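Local coordinates for NO-binding heme-dependent sensor protein (Shewanella oneidensis, PDB 4U9B) that probably senses nitric oxide through a bound heme, as a gas-sensor protein of the H-NOX family, at residues K28-P31 with K32-Y36; L58-I62 with Q63-K67; Q71-F74 with N75-S79; T92-V95 with M96-D100. All coordinates share one frame; numbering follows the deposited sequence.

Interaction 1: residues K28-P31 with K32-Y36; sequences KHAP and KDRVY
Ala30 and Pro31 meet Arg34 around a type II beta turn, running from Pro31 to Arg34, that leads the chain away from helix 19-29. It is a compact example of how a helix end can be tied to the loop that follows. Ala30 is the first residue to leave helical backbone angles, and its methyl group faces the returning loop, with Ala30 CB 3.7 Å from Arg34 CB. The phenol oxygen of Tyr36 approaches the same methyl, Tyr36 OH lying 3.7 Å from Ala30 CB. Pro31 then opens the turn. Its carbonyl takes only a weak bond from the backbone, 3.3 Å from Arg34 N to Pro31 O and bent to 127° at the hydrogen. Arg34 sends CG away from its own backbone N (chi1 167°), and bends at chi2 and chi3 then fold the chain back alongside the proline, Pro31 CB lying over one face of the guanidinium. Outside the two segments, Arg34 NH2 makes a salt bridge with Glu46 OE2, while Tyr36 OH is hydrogen-bonded to the other oxygen of that carboxylate, so a single acidic residue of helix 44-58 holds two points of the loop. A leucine in place of Arg34 would probably leave Glu46 with the tyrosine hydroxyl but without its charged mate, and the proline ring without its guanidinium neighbour. Tyr36 also stacks on Phe6 of helix 3-17. The aliphatic part of the arginine rests on the tyrosine, Arg34 CG standing 3.5 Å above the Tyr36 ring plane, toward its rim, and at the far end Arg34 NH2 comes within 3.3 Å of Pro31 CG.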
loop_
_atom_site.group_PDB
_atom_site.type_symbol
_atom_site.label_atom_id
_atom_site.label_comp_id
_atom_site.label_asym_id
_atom_site.label_seq_id
_atom_site.Cartn_x
_atom_site.Cartn_y
_atom_site.Cartn_z
ATOM N N LYS A 28 -19.117 -12.982 -0.230
ATOM C CA LYS A 28 -19.254 -12.757 1.201
ATOM C C LYS A 28 -19.211 -11.284 1.583
ATOM O O LYS A 28 -19.930 -10.856 2.483
ATOM C CB LYS A 28 -18.149 -13.490 1.963
ATOM C CG LYS A 28 -18.283 -14.999 1.991
ATOM C CD LYS A 28 -17.213 -15.635 2.871
ATOM C CE LYS A 28 -17.424 -15.323 4.349
ATOM N NZ LYS A 28 -16.326 -15.858 5.207
ATOM N N HIS A 29 -18.366 -10.512 0.899
ATOM C CA HIS A 29 -17.974 -9.195 1.399
ATOM C C HIS A 29 -18.319 -8.013 0.489
ATOM O O HIS A 29 -18.189 -6.862 0.909
ATOM C CB HIS A 29 -16.469 -9.203 1.673
ATOM C CG HIS A 29 -16.044 -10.285 2.614
ATOM N ND1 HIS A 29 -16.438 -10.316 3.933
ATOM C CD2 HIS A 29 -15.276 -11.385 2.426
ATOM C CE1 HIS A 29 -15.927 -11.385 4.519
ATOM N NE2 HIS A 29 -15.216 -12.049 3.626
ATOM N N ALA A 30 -18.757 -8.284 -0.739
ATOM C CA ALA A 30 -19.115 -7.211 -1.671
ATOM C C ALA A 30 -20.556 -7.348 -2.161
ATOM O O ALA A 30 -21.090 -8.454 -2.197
ATOM C CB ALA A 30 -18.162 -7.198 -2.852
ATOM N N PRO A 31 -21.186 -6.219 -2.549
ATOM C CA PRO A 31 -22.541 -6.237 -3.116
ATOM C C PRO A 31 -22.660 -7.196 -4.308
ATOM O O PRO A 31 -21.650 -7.588 -4.887
ATOM C CB PRO A 31 -22.754 -4.794 -3.554
ATOM C CG PRO A 31 -21.916 -4.003 -2.630
ATOM C CD PRO A 31 -20.686 -4.840 -2.392
ATOM N N LYS A 32 -23.885 -7.566 -4.666
ATOM C CA LYS A 32 -24.111 -8.566 -5.701
ATOM C C LYS A 32 -23.604 -8.060 -7.045
ATOM O O LYS A 32 -23.750 -6.878 -7.386
ATOM C CB LYS A 32 -25.592 -8.930 -5.774
ATOM C CG LYS A 32 -25.848 -10.212 -6.524
ATOM C CD LYS A 32 -27.068 -10.953 -5.992
ATOM C CE LYS A 32 -28.306 -10.081 -6.025
ATOM N NZ LYS A 32 -29.531 -10.871 -5.727
ATOM N N ASP A 33 -22.946 -8.960 -7.767
ATOM C CA ASP A 33 -22.357 -8.677 -9.085
ATOM C C ASP A 33 -21.292 -7.578 -9.052
ATOM O O ASP A 33 -21.142 -6.820 -9.999
ATOM C CB ASP A 33 -23.452 -8.307 -10.092
ATOM C CG ASP A 33 -24.361 -9.473 -10.410
ATOM O OD1 ASP A 33 -23.929 -10.378 -11.158
ATOM O OD2 ASP A 33 -25.509 -9.483 -9.922
ATOM N N ARG A 34 -20.538 -7.518 -7.961
ATOM C CA ARG A 34 -19.452 -6.549 -7.838
ATOM C C ARG A 34 -18.362 -6.813 -8.873
ATOM O O ARG A 34 -17.890 -7.939 -9.027
ATOM C CB ARG A 34 -18.853 -6.581 -6.423
ATOM C CG ARG A 34 -17.515 -5.842 -6.263
ATOM C CD ARG A 34 -17.635 -4.352 -6.536
ATOM N NE ARG A 34 -18.187 -3.618 -5.394
ATOM C CZ ARG A 34 -19.286 -2.866 -5.419
ATOM N NH1 ARG A 34 -19.990 -2.713 -6.533
ATOM N NH2 ARG A 34 -19.680 -2.246 -4.315
ATOM N N VAL A 35 -17.986 -5.760 -9.588
ATOM C CA VAL A 35 -16.824 -5.779 -10.467
ATOM C C VAL A 35 -16.012 -4.527 -10.170
ATOM O O VAL A 35 -16.548 -3.421 -10.181
ATOM C CB VAL A 35 -17.214 -5.819 -11.957
ATOM C CG1 VAL A 35 -15.969 -5.794 -12.840
ATOM C CG2 VAL A 35 -18.055 -7.051 -12.254
ATOM N N TYR A 36 -14.725 -4.700 -9.895
ATOM C CA TYR A 36 -13.883 -3.570 -9.523
ATOM C C TYR A 36 -13.268 -2.895 -10.745
ATOM O O TYR A 36 -12.347 -3.416 -11.372
ATOM C CB TYR A 36 -12.799 -4.023 -8.546
ATOM C CG TYR A 36 -13.368 -4.391 -7.193
ATOM C CD1 TYR A 36 -13.935 -3.422 -6.375
ATOM C CD2 TYR A 36 -13.351 -5.702 -6.738
ATOM C CE1 TYR A 36 -14.463 -3.748 -5.139
ATOM C CE2 TYR A 36 -13.878 -6.036 -5.504
ATOM C CZ TYR A 36 -14.433 -5.055 -4.711
ATOM O OH TYR A 36 -14.962 -5.379 -3.483
#

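Interaction 2: residues L58-I62 with Q63-K67; sequences LNMPI and QDVVK
Met60 turns CG to the far side from its carbonyl carbon (chi1 -65°) and, after an extended chi2, bends at chi3 (54°), which carries its methyl onto Asp64 and Val65 in the first turn of helix 62-80. The site illustrates a helix-to-helix connection: a Schellman motif with Asn59 as the C-prime residue closes helix 44-58, Met60 N bonding to Ala55 O, and two residues later Pro61 takes the N-cap position of the next helix. Met60 CE lies 3.8 Å from Asp64 CB and 3.9 Å from Val65 CG2, the methionine crossing both side chains at about a right angle. Asp64 brings OD2 beside the rim of the proline, 3.3 Å from Pro61 CG; an acidic group this near a helix start would probably be favoured by the helix dipole. Asp64 N makes only a weak bond to Pro61 O. Ile62 and Val65 face Val51 and Ala55 of helix 44-58, whereas Gln63 packs on Phe140, the nearest atom of its side chain about 7 Å from the bound zinc. Regular helical bonding begins at once after the cap: Val66 N donates to Ile62 O over 2.9 Å, with 156° at the hydrogen and the donor in the carbonyl plane.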
loop_
_atom_site.group_PDB
_atom_site.type_symbol
_atom_site.label_atom_id
_atom_site.label_comp_id
_atom_site.label_asym_id
_atom_site.label_seq_id
_atom_site.Cartn_x
_atom_site.Cartn_y
_atom_site.Cartn_z
ATOM N N LEU A 58 -5.927 -17.844 7.620
ATOM C CA LEU A 58 -4.535 -18.222 7.826
ATOM C C LEU A 58 -4.134 -18.107 9.296
ATOM O O LEU A 58 -3.009 -18.440 9.666
ATOM C CB LEU A 58 -3.625 -17.348 6.961
ATOM C CG LEU A 58 -3.895 -17.449 5.457
ATOM C CD1 LEU A 58 -3.204 -16.330 4.699
ATOM C CD2 LEU A 58 -3.450 -18.800 4.931
ATOM N N ASN A 59 -5.060 -17.634 10.127
ATOM C CA ASN A 59 -4.820 -17.476 11.560
ATOM C C ASN A 59 -3.645 -16.538 11.834
ATOM O O ASN A 59 -2.888 -16.734 12.788
ATOM C CB ASN A 59 -4.569 -18.840 12.211
ATOM C CG ASN A 59 -4.952 -18.870 13.683
ATOM O OD1 ASN A 59 -5.854 -18.152 14.123
ATOM N ND2 ASN A 59 -4.269 -19.706 14.450
ATOM N N MET A 60 -3.508 -15.523 10.983
ATOM C CA MET A 60 -2.447 -14.525 11.108
ATOM C C MET A 60 -2.981 -13.184 11.585
ATOM O O MET A 60 -4.172 -12.899 11.433
ATOM C CB MET A 60 -1.753 -14.294 9.771
ATOM C CG MET A 60 -0.993 -15.465 9.211
ATOM S SD MET A 60 -0.492 -15.113 7.516
ATOM C CE MET A 60 0.385 -13.557 7.708
ATOM N N PRO A 61 -2.092 -12.338 12.133
ATOM C CA PRO A 61 -2.501 -10.954 12.376
ATOM C C PRO A 61 -2.897 -10.315 11.060
ATOM O O PRO A 61 -2.257 -10.599 10.046
ATOM C CB PRO A 61 -1.242 -10.299 12.959
ATOM C CG PRO A 61 -0.381 -11.431 13.411
ATOM C CD PRO A 61 -0.684 -12.568 12.492
ATOM N N ILE A 62 -3.939 -9.494 11.068
ATOM C CA ILE A 62 -4.388 -8.842 9.850
ATOM C C ILE A 62 -3.288 -7.940 9.296
ATOM O O ILE A 62 -3.117 -7.825 8.080
ATOM C CB ILE A 62 -5.682 -8.013 10.092
ATOM C CG1 ILE A 62 -6.211 -7.442 8.780
ATOM C CG2 ILE A 62 -5.456 -6.893 11.088
ATOM C CD1 ILE A 62 -6.652 -8.489 7.865
ATOM N N GLN A 63 -2.531 -7.317 10.190
ATOM C CA GLN A 63 -1.531 -6.338 9.784
ATOM C C GLN A 63 -0.370 -6.973 9.017
ATOM O O GLN A 63 0.262 -6.316 8.187
ATOM C CB GLN A 63 -1.004 -5.582 11.009
ATOM C CG GLN A 63 -2.066 -4.748 11.720
ATOM C CD GLN A 63 -2.746 -3.747 10.799
ATOM O OE1 GLN A 63 -2.172 -3.315 9.803
ATOM N NE2 GLN A 63 -3.983 -3.387 11.122
ATOM N N ASP A 64 -0.090 -8.243 9.290
ATOM C CA ASP A 64 0.957 -8.957 8.567
ATOM C C ASP A 64 0.506 -9.266 7.139
ATOM O O ASP A 64 1.305 -9.226 6.203
ATOM C CB ASP A 64 1.335 -10.250 9.292
ATOM C CG ASP A 64 2.237 -10.008 10.496
ATOM O OD1 ASP A 64 2.958 -8.988 10.527
ATOM O OD2 ASP A 64 2.232 -10.852 11.415
ATOM N N VAL A 65 -0.776 -9.572 6.976
ATOM C CA VAL A 65 -1.341 -9.784 5.648
ATOM C C VAL A 65 -1.327 -8.470 4.872
ATOM O O VAL A 65 -0.998 -8.440 3.686
ATOM C CB VAL A 65 -2.778 -10.337 5.728
ATOM C CG1 VAL A 65 -3.420 -10.404 4.340
ATOM C CG2 VAL A 65 -2.772 -11.712 6.379
ATOM N N VAL A 66 -1.676 -7.386 5.558
ATOM C CA VAL A 66 -1.713 -6.061 4.946
ATOM C C VAL A 66 -0.322 -5.636 4.491
ATOM O O VAL A 66 -0.163 -5.028 3.433
ATOM C CB VAL A 66 -2.297 -5.022 5.930
ATOM C CG1 VAL A 66 -2.050 -3.593 5.453
ATOM C CG2 VAL A 66 -3.792 -5.267 6.118
ATOM N N LYS A 67 0.686 -5.964 5.289
ATOM C CA LYS A 67 2.064 -5.626 4.947
ATOM C C LYS A 67 2.520 -6.429 3.735
ATOM O O LYS A 67 3.199 -5.905 2.854
ATOM C CB LYS A 67 2.990 -5.876 6.139
ATOM C CG LYS A 67 4.456 -5.547 5.881
ATOM C CD LYS A 67 5.298 -5.728 7.138
ATOM C CE LYS A 67 6.758 -5.383 6.888
ATOM N NZ LYS A 67 7.573 -5.393 8.141
#

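Interaction 3: residues Q71-F74 with N75-S79; sequences QFLF and NGLAS. With HEM (protoporphyrin IX containing Fe), chain B.
The heme pocket is walled in part by helix 62-80, whose residues Leu73 and Leu77, one helical turn apart, pack against each other at one face of the porphyrin. Leu77 makes the direct approach, its CD1 3.7 Å from the pyrrole nitrogen NC of the heme. Leu73 backs it up, Leu73 CG lying 3.8 Å from Leu77 CD1. With CG opposite its carbonyl carbon (chi1 -67°), Leu77 extends CD1 to the porphyrin face. On the neighbouring flank, Phe74 CE2 sits 4.1 Å from Ala78 CB, one turn on, while the ring also meets His152. Backbone bonds keep these pairs in step, Leu77 N to Leu73 O at 2.9 Å and Ala78 N to Phe74 O at 2.8 Å. On the exposed flank, Asn75 O accepts from Ser79 N and Ser79 OG, on opposite faces of its plane. Leu73 also touches Val8 and Leu145. An alanine in place of Leu73 is likely to open a gap behind Leu77 and leave it freer to shift beside the heme. From this helix the heme face meets the aliphatic Leu77; its polar bonds come from elsewhere, such as Tyr132, Ser134 and Arg136, so the contact contributes dispersion rather than charge.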
loop_
_atom_site.group_PDB
_atom_site.type_symbol
_atom_site.label_atom_id
_atom_site.label_comp_id
_atom_site.label_asym_id
_atom_site.label_seq_id
_atom_site.Cartn_x
_atom_site.Cartn_y
_atom_site.Cartn_z
ATOM N N GLN A 71 3.670 -4.919 -0.057
ATOM C CA GLN A 71 4.880 -5.209 -0.816
ATOM C C GLN A 71 4.531 -5.686 -2.217
ATOM O O GLN A 71 5.172 -5.295 -3.195
ATOM C CB GLN A 71 5.731 -6.250 -0.094
ATOM C CG GLN A 71 7.059 -6.515 -0.774
ATOM C CD GLN A 71 8.121 -7.035 0.178
ATOM O OE1 GLN A 71 7.821 -7.476 1.288
ATOM N NE2 GLN A 71 9.374 -6.979 -0.253
ATOM N N PHE A 72 3.509 -6.532 -2.307
ATOM C CA PHE A 72 3.007 -7.003 -3.590
ATOM C C PHE A 72 2.482 -5.825 -4.404
ATOM O O PHE A 72 2.653 -5.768 -5.623
ATOM C CB PHE A 72 1.902 -8.048 -3.372
ATOM C CG PHE A 72 1.413 -8.707 -4.637
ATOM C CD1 PHE A 72 0.388 -8.140 -5.380
ATOM C CD2 PHE A 72 1.960 -9.906 -5.066
ATOM C CE1 PHE A 72 -0.070 -8.748 -6.538
ATOM C CE2 PHE A 72 1.507 -10.520 -6.223
ATOM C CZ PHE A 72 0.489 -9.940 -6.959
ATOM N N LEU A 73 1.866 -4.875 -3.708
ATOM C CA LEU A 73 1.159 -3.770 -4.347
ATOM C C LEU A 73 2.079 -2.803 -5.086
ATOM O O LEU A 73 1.648 -2.150 -6.039
ATOM C CB LEU A 73 0.342 -3.004 -3.301
ATOM C CG LEU A 73 -0.422 -1.756 -3.755
ATOM C CD1 LEU A 73 -1.443 -2.087 -4.839
ATOM C CD2 LEU A 73 -1.103 -1.098 -2.564
ATOM N N PHE A 74 3.336 -2.689 -4.667
ATOM C CA PHE A 74 4.208 -1.721 -5.316
ATOM C C PHE A 74 4.390 -2.052 -6.793
ATOM O O PHE A 74 4.270 -1.176 -7.646
ATOM C CB PHE A 74 5.580 -1.634 -4.658
ATOM C CG PHE A 74 6.453 -0.599 -5.290
ATOM C CD1 PHE A 74 6.394 0.718 -4.874
ATOM C CD2 PHE A 74 7.291 -0.929 -6.343
ATOM C CE1 PHE A 74 7.175 1.681 -5.474
ATOM C CE2 PHE A 74 8.076 0.033 -6.947
ATOM C CZ PHE A 74 8.018 1.338 -6.511
ATOM N N ASN A 75 4.685 -3.312 -7.091
ATOM C CA ASN A 75 4.854 -3.734 -8.473
ATOM C C ASN A 75 3.548 -3.605 -9.247
ATOM O O ASN A 75 3.550 -3.290 -10.436
ATOM C CB ASN A 75 5.357 -5.174 -8.535
ATOM C CG ASN A 75 6.553 -5.408 -7.638
ATOM O OD1 ASN A 75 6.421 -5.488 -6.414
ATOM N ND2 ASN A 75 7.729 -5.524 -8.241
ATOM N N GLY A 76 2.434 -3.848 -8.562
ATOM C CA GLY A 76 1.124 -3.725 -9.171
ATOM C C GLY A 76 0.859 -2.301 -9.615
ATOM O O GLY A 76 0.300 -2.065 -10.684
ATOM N N LEU A 77 1.272 -1.347 -8.785
ATOM C CA LEU A 77 1.123 0.067 -9.104
ATOM C C LEU A 77 2.157 0.504 -10.134
ATOM O O LEU A 77 1.845 1.246 -11.065
ATOM C CB LEU A 77 1.254 0.918 -7.839
ATOM C CG LEU A 77 0.138 0.766 -6.809
ATOM C CD1 LEU A 77 0.535 1.428 -5.498
ATOM C CD2 LEU A 77 -1.159 1.358 -7.338
ATOM N N ALA A 78 3.390 0.039 -9.961
ATOM C CA ALA A 78 4.474 0.388 -10.871
ATOM C C ALA A 78 4.178 -0.093 -12.288
ATOM O O ALA A 78 4.475 0.601 -13.259
ATOM C CB ALA A 78 5.789 -0.200 -10.378
ATOM N N SER A 79 3.585 -1.278 -12.398
ATOM C CA SER A 79 3.257 -1.860 -13.697
ATOM C C SER A 79 2.175 -1.072 -14.429
ATOM O O SER A 79 2.235 -0.906 -15.649
ATOM C CB SER A 79 2.800 -3.309 -13.525
ATOM O OG SER A 79 3.904 -4.165 -13.291
HETATM C CHA HEM B . -2.952 4.366 -1.806
HETATM C CHB HEM B . 1.381 4.653 0.332
HETATM C CHC HEM B . 3.566 4.456 -3.966
HETATM C CHD HEM B . -0.712 5.373 -6.057
HETATM C C1A HEM B . -1.953 4.273 -0.868
HETATM C C2A HEM B . -2.082 3.742 0.474
HETATM C C3A HEM B . -0.881 3.822 1.055
HETATM C C4A HEM B . 0.045 4.404 0.110
HETATM C CMA HEM B . -0.510 3.379 2.481
HETATM C CAA HEM B . -3.373 3.183 1.118
HETATM C CBA HEM B . -4.381 4.303 1.388
HETATM C CGA HEM B . -4.182 4.974 2.729
HETATM O O1A HEM B . -4.982 5.893 3.058
HETATM O O2A HEM B . -3.241 4.611 3.483
HETATM C C1B HEM B . 2.358 4.568 -0.629
HETATM C C2B HEM B . 3.775 4.420 -0.386
HETATM C C3B HEM B . 4.392 4.378 -1.583
HETATM C C4B HEM B . 3.365 4.474 -2.605
HETATM C CMB HEM B . 4.368 4.366 1.040
HETATM C CAB HEM B . 5.890 4.217 -1.932
HETATM C CBB HEM B . 6.800 3.720 -1.089
HETATM C C1C HEM B . 2.597 4.694 -4.920
HETATM C C2C HEM B . 2.814 4.745 -6.347
HETATM C C3C HEM B . 1.649 5.008 -6.951
HETATM C C4C HEM B . 0.635 5.124 -5.910
HETATM C CMC HEM B . 4.181 4.534 -7.031
HETATM C CAC HEM B . 1.492 5.129 -8.489
HETATM C CBC HEM B . 0.404 5.634 -9.081
HETATM C C1D HEM B . -1.698 5.088 -5.138
HETATM C C2D HEM B . -3.099 4.962 -5.463
HETATM C C3D HEM B . -3.796 4.649 -4.141
HETATM C C4D HEM B . -2.753 4.619 -3.144
HETATM C CMD HEM B . -3.756 5.100 -6.850
HETATM C CAD HEM B . -5.297 4.409 -3.910
HETATM C CBD HEM B . -6.000 5.727 -3.595
HETATM C CGD HEM B . -7.463 5.451 -3.367
HETATM O O1D HEM B . -7.797 4.278 -3.070
HETATM O O2D HEM B . -8.293 6.394 -3.476
HETATM N NA HEM B . -0.638 4.661 -1.060
HETATM N NB HEM B . 2.140 4.594 -1.987
HETATM N NC HEM B . 1.254 4.931 -4.688
HETATM N ND HEM B . -1.533 4.881 -3.768
HETATM FE FE HEM B . 0.301 4.971 -2.853
#

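Interaction 4: residues T92-V95 with M96-D100; sequences TSLV and MGIHD. With HEM (protoporphyrin IX containing Fe), chain B; PO4 (phosphate ion), chain E.
Val95 and Ile98 face inward with Leu94, and against the heme the packing is close. Ile98 CD1 lies 3.6 Å from the heme vinyl atom CAB and Leu94 CD2 3.7 Å from the same atom, so side chains from either side of the helix break grip one substituent. Carbon contacts between the residues themselves are looser, Val95 CG1 standing 4.3 Å from Ile98 CD1. Gly97 fits where a side chain would collide with Ser93 O. Its N bonds to Leu94 O from above the carbonyl plane, and Ile98 N meets Val95 O likewise, at 3.3 Å. Thr92 and Met96 run side by side against strands 117-122 and 128-133, tied by Met96 N to Thr92 O at 3.0 Å. His99 and Asp100 form the exposed side, where a water joins Val95 O to His99 N. Swung away with CG anti to its backbone N (chi1 -176°), His99 donates from NE2 to O1 of a phosphate ion, also held by His117 and Asn119, and from ND1 to Asp100 OD1 at 3.2 Å. The break leads into helix 98-109, which carries His103, the axial heme residue, not bound to iron here; Ile98 lines the nitric oxide pocket of this H-NOX domain.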
loop_
_atom_site.group_PDB
_atom_site.type_symbol
_atom_site.label_atom_id
_atom_site.label_comp_id
_atom_site.label_asym_id
_atom_site.label_seq_id
_atom_site.Cartn_x
_atom_site.Cartn_y
_atom_site.Cartn_z
ATOM N N THR A 92 15.582 6.617 -2.475
ATOM C CA THR A 92 15.410 7.822 -1.667
ATOM C C THR A 92 14.579 8.871 -2.400
ATOM O O THR A 92 13.730 9.530 -1.797
ATOM C CB THR A 92 16.768 8.437 -1.276
ATOM O OG1 THR A 92 17.516 7.496 -0.497
ATOM C CG2 THR A 92 16.578 9.713 -0.461
ATOM N N SER A 93 14.831 9.022 -3.698
ATOM C CA SER A 93 14.104 9.990 -4.514
ATOM C C SER A 93 12.613 9.670 -4.542
ATOM O O SER A 93 11.777 10.567 -4.437
ATOM C CB SER A 93 14.657 10.016 -5.942
ATOM O OG SER A 93 16.066 10.159 -5.945
ATOM N N LEU A 94 12.288 8.388 -4.681
ATOM C CA LEU A 94 10.894 7.950 -4.726
ATOM C C LEU A 94 10.182 8.277 -3.420
ATOM O O LEU A 94 9.120 8.896 -3.425
ATOM C CB LEU A 94 10.807 6.447 -5.011
ATOM C CG LEU A 94 9.409 5.880 -5.300
ATOM C CD1 LEU A 94 9.515 4.643 -6.179
ATOM C CD2 LEU A 94 8.646 5.537 -4.019
ATOM N N VAL A 95 10.770 7.854 -2.304
ATOM C CA VAL A 95 10.153 8.041 -0.994
ATOM C C VAL A 95 9.956 9.520 -0.678
ATOM O O VAL A 95 8.897 9.928 -0.198
ATOM C CB VAL A 95 10.999 7.394 0.120
ATOM C CG1 VAL A 95 10.363 7.627 1.489
ATOM C CG2 VAL A 95 11.156 5.903 -0.139
ATOM N N MET A 96 10.983 10.320 -0.939
ATOM C CA MET A 96 10.899 11.755 -0.707
ATOM C C MET A 96 9.948 12.422 -1.697
ATOM O O MET A 96 9.553 13.573 -1.507
ATOM C CB MET A 96 12.292 12.382 -0.798
ATOM C CG MET A 96 13.226 11.946 0.319
ATOM S SD MET A 96 12.638 12.442 1.951
ATOM C CE MET A 96 12.801 14.222 1.835
ATOM N N GLY A 97 9.577 11.689 -2.743
ATOM C CA GLY A 97 8.680 12.203 -3.764
ATOM C C GLY A 97 7.242 11.741 -3.625
ATOM O O GLY A 97 6.401 12.085 -4.456
ATOM N N ILE A 98 6.944 10.963 -2.588
ATOM C CA ILE A 98 5.577 10.496 -2.377
ATOM C C ILE A 98 4.651 11.690 -2.158
ATOM O O ILE A 98 3.567 11.761 -2.737
ATOM C CB ILE A 98 5.470 9.529 -1.169
ATOM C CG1 ILE A 98 6.270 8.249 -1.434
ATOM C CG2 ILE A 98 4.006 9.174 -0.891
ATOM C CD1 ILE A 98 6.388 7.324 -0.225
ATOM N N HIS A 99 5.092 12.632 -1.331
ATOM C CA HIS A 99 4.263 13.768 -0.947
ATOM C C HIS A 99 4.005 14.709 -2.119
ATOM O O HIS A 99 2.876 15.143 -2.340
ATOM C CB HIS A 99 4.922 14.544 0.196
ATOM C CG HIS A 99 4.094 15.678 0.711
ATOM N ND1 HIS A 99 4.435 17.000 0.517
ATOM C CD2 HIS A 99 2.935 15.691 1.410
ATOM C CE1 HIS A 99 3.526 17.775 1.077
ATOM N NE2 HIS A 99 2.603 17.006 1.626
ATOM N N ASP A 100 5.061 15.020 -2.862
ATOM C CA ASP A 100 4.974 15.965 -3.969
ATOM C C ASP A 100 4.539 15.285 -5.259
ATOM O O ASP A 100 3.470 15.570 -5.803
ATOM C CB ASP A 100 6.323 16.655 -4.193
ATOM C CG ASP A 100 6.729 17.545 -3.036
ATOM O OD1 ASP A 100 5.849 17.922 -2.234
ATOM O OD2 ASP A 100 7.930 17.877 -2.938
HETATM C CHA HEM B . -2.952 4.366 -1.806
HETATM C CHB HEM B . 1.381 4.653 0.332
HETATM C CHC HEM B . 3.566 4.456 -3.966
HETATM C CHD HEM B . -0.712 5.373 -6.057
HETATM C C1A HEM B . -1.953 4.273 -0.868
HETATM C C2A HEM B . -2.082 3.742 0.474
HETATM C C3A HEM B . -0.881 3.822 1.055
HETATM C C4A HEM B . 0.045 4.404 0.110
HETATM C CMA HEM B . -0.510 3.379 2.481
HETATM C CAA HEM B . -3.373 3.183 1.118
HETATM C CBA HEM B . -4.381 4.303 1.388
HETATM C CGA HEM B . -4.182 4.974 2.729
HETATM O O1A HEM B . -4.982 5.893 3.058
HETATM O O2A HEM B . -3.241 4.611 3.483
HETATM C C1B HEM B . 2.358 4.568 -0.629
HETATM C C2B HEM B . 3.775 4.420 -0.386
HETATM C C3B HEM B . 4.392 4.378 -1.583
HETATM C C4B HEM B . 3.365 4.474 -2.605
HETATM C CMB HEM B . 4.368 4.366 1.040
HETATM C CAB HEM B . 5.890 4.217 -1.932
HETATM C CBB HEM B . 6.800 3.720 -1.089
HETATM C C1C HEM B . 2.597 4.694 -4.920
HETATM C C2C HEM B . 2.814 4.745 -6.347
HETATM C C3C HEM B . 1.649 5.008 -6.951
HETATM C C4C HEM B . 0.635 5.124 -5.910
HETATM C CMC HEM B . 4.181 4.534 -7.031
HETATM C CAC HEM B . 1.492 5.129 -8.489
HETATM C CBC HEM B . 0.404 5.634 -9.081
HETATM C C1D HEM B . -1.698 5.088 -5.138
HETATM C C2D HEM B . -3.099 4.962 -5.463
HETATM C C3D HEM B . -3.796 4.649 -4.141
HETATM C C4D HEM B . -2.753 4.619 -3.144
HETATM C CMD HEM B . -3.756 5.100 -6.850
HETATM C CAD HEM B . -5.297 4.409 -3.910
HETATM C CBD HEM B . -6.000 5.727 -3.595
HETATM C CGD HEM B . -7.463 5.451 -3.367
HETATM O O1D HEM B . -7.797 4.278 -3.070
HETATM O O2D HEM B . -8.293 6.394 -3.476
HETATM N NA HEM B . -0.638 4.661 -1.060
HETATM N NB HEM B . 2.140 4.594 -1.987
HETATM N NC HEM B . 1.254 4.931 -4.688
HETATM N ND HEM B . -1.533 4.881 -3.768
HETATM FE FE HEM B . 0.301 4.971 -2.853
HETATM P P PO4 E . -0.225 17.201 4.124
HETATM O O1 PO4 E . -0.282 17.150 2.616
HETATM O O2 PO4 E . 0.073 15.822 4.662
HETATM O O3 PO4 E . 0.865 18.156 4.554
HETATM O O4 PO4 E . -1.553 17.676 4.662
HETATM O O HOH W 1 7.090 12.217 0.565
#

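Together the four contacts follow the chain from the surface to the heme. Interactions 1 and 2 are surface features: the first packs along helix 44-58 and joins a loop to it through charge, the second leads out of its end by capping and packing. Interactions 2 and 3 share helix 62-80, yet the first sits at its start near zinc and the second in its partly buried later turns beside the heme. Interactions 3 and 4 both touch the cofactor: Leu77 and Ile98 meet it from opposite faces, Leu94 approaches a vinyl at its edge, and the two contacts join directly where Phe74 CZ lies 3.6 Å from Leu94 CD1. Salt bridges thus matter at the periphery, whereas carbon packing dominates beside the cofactor.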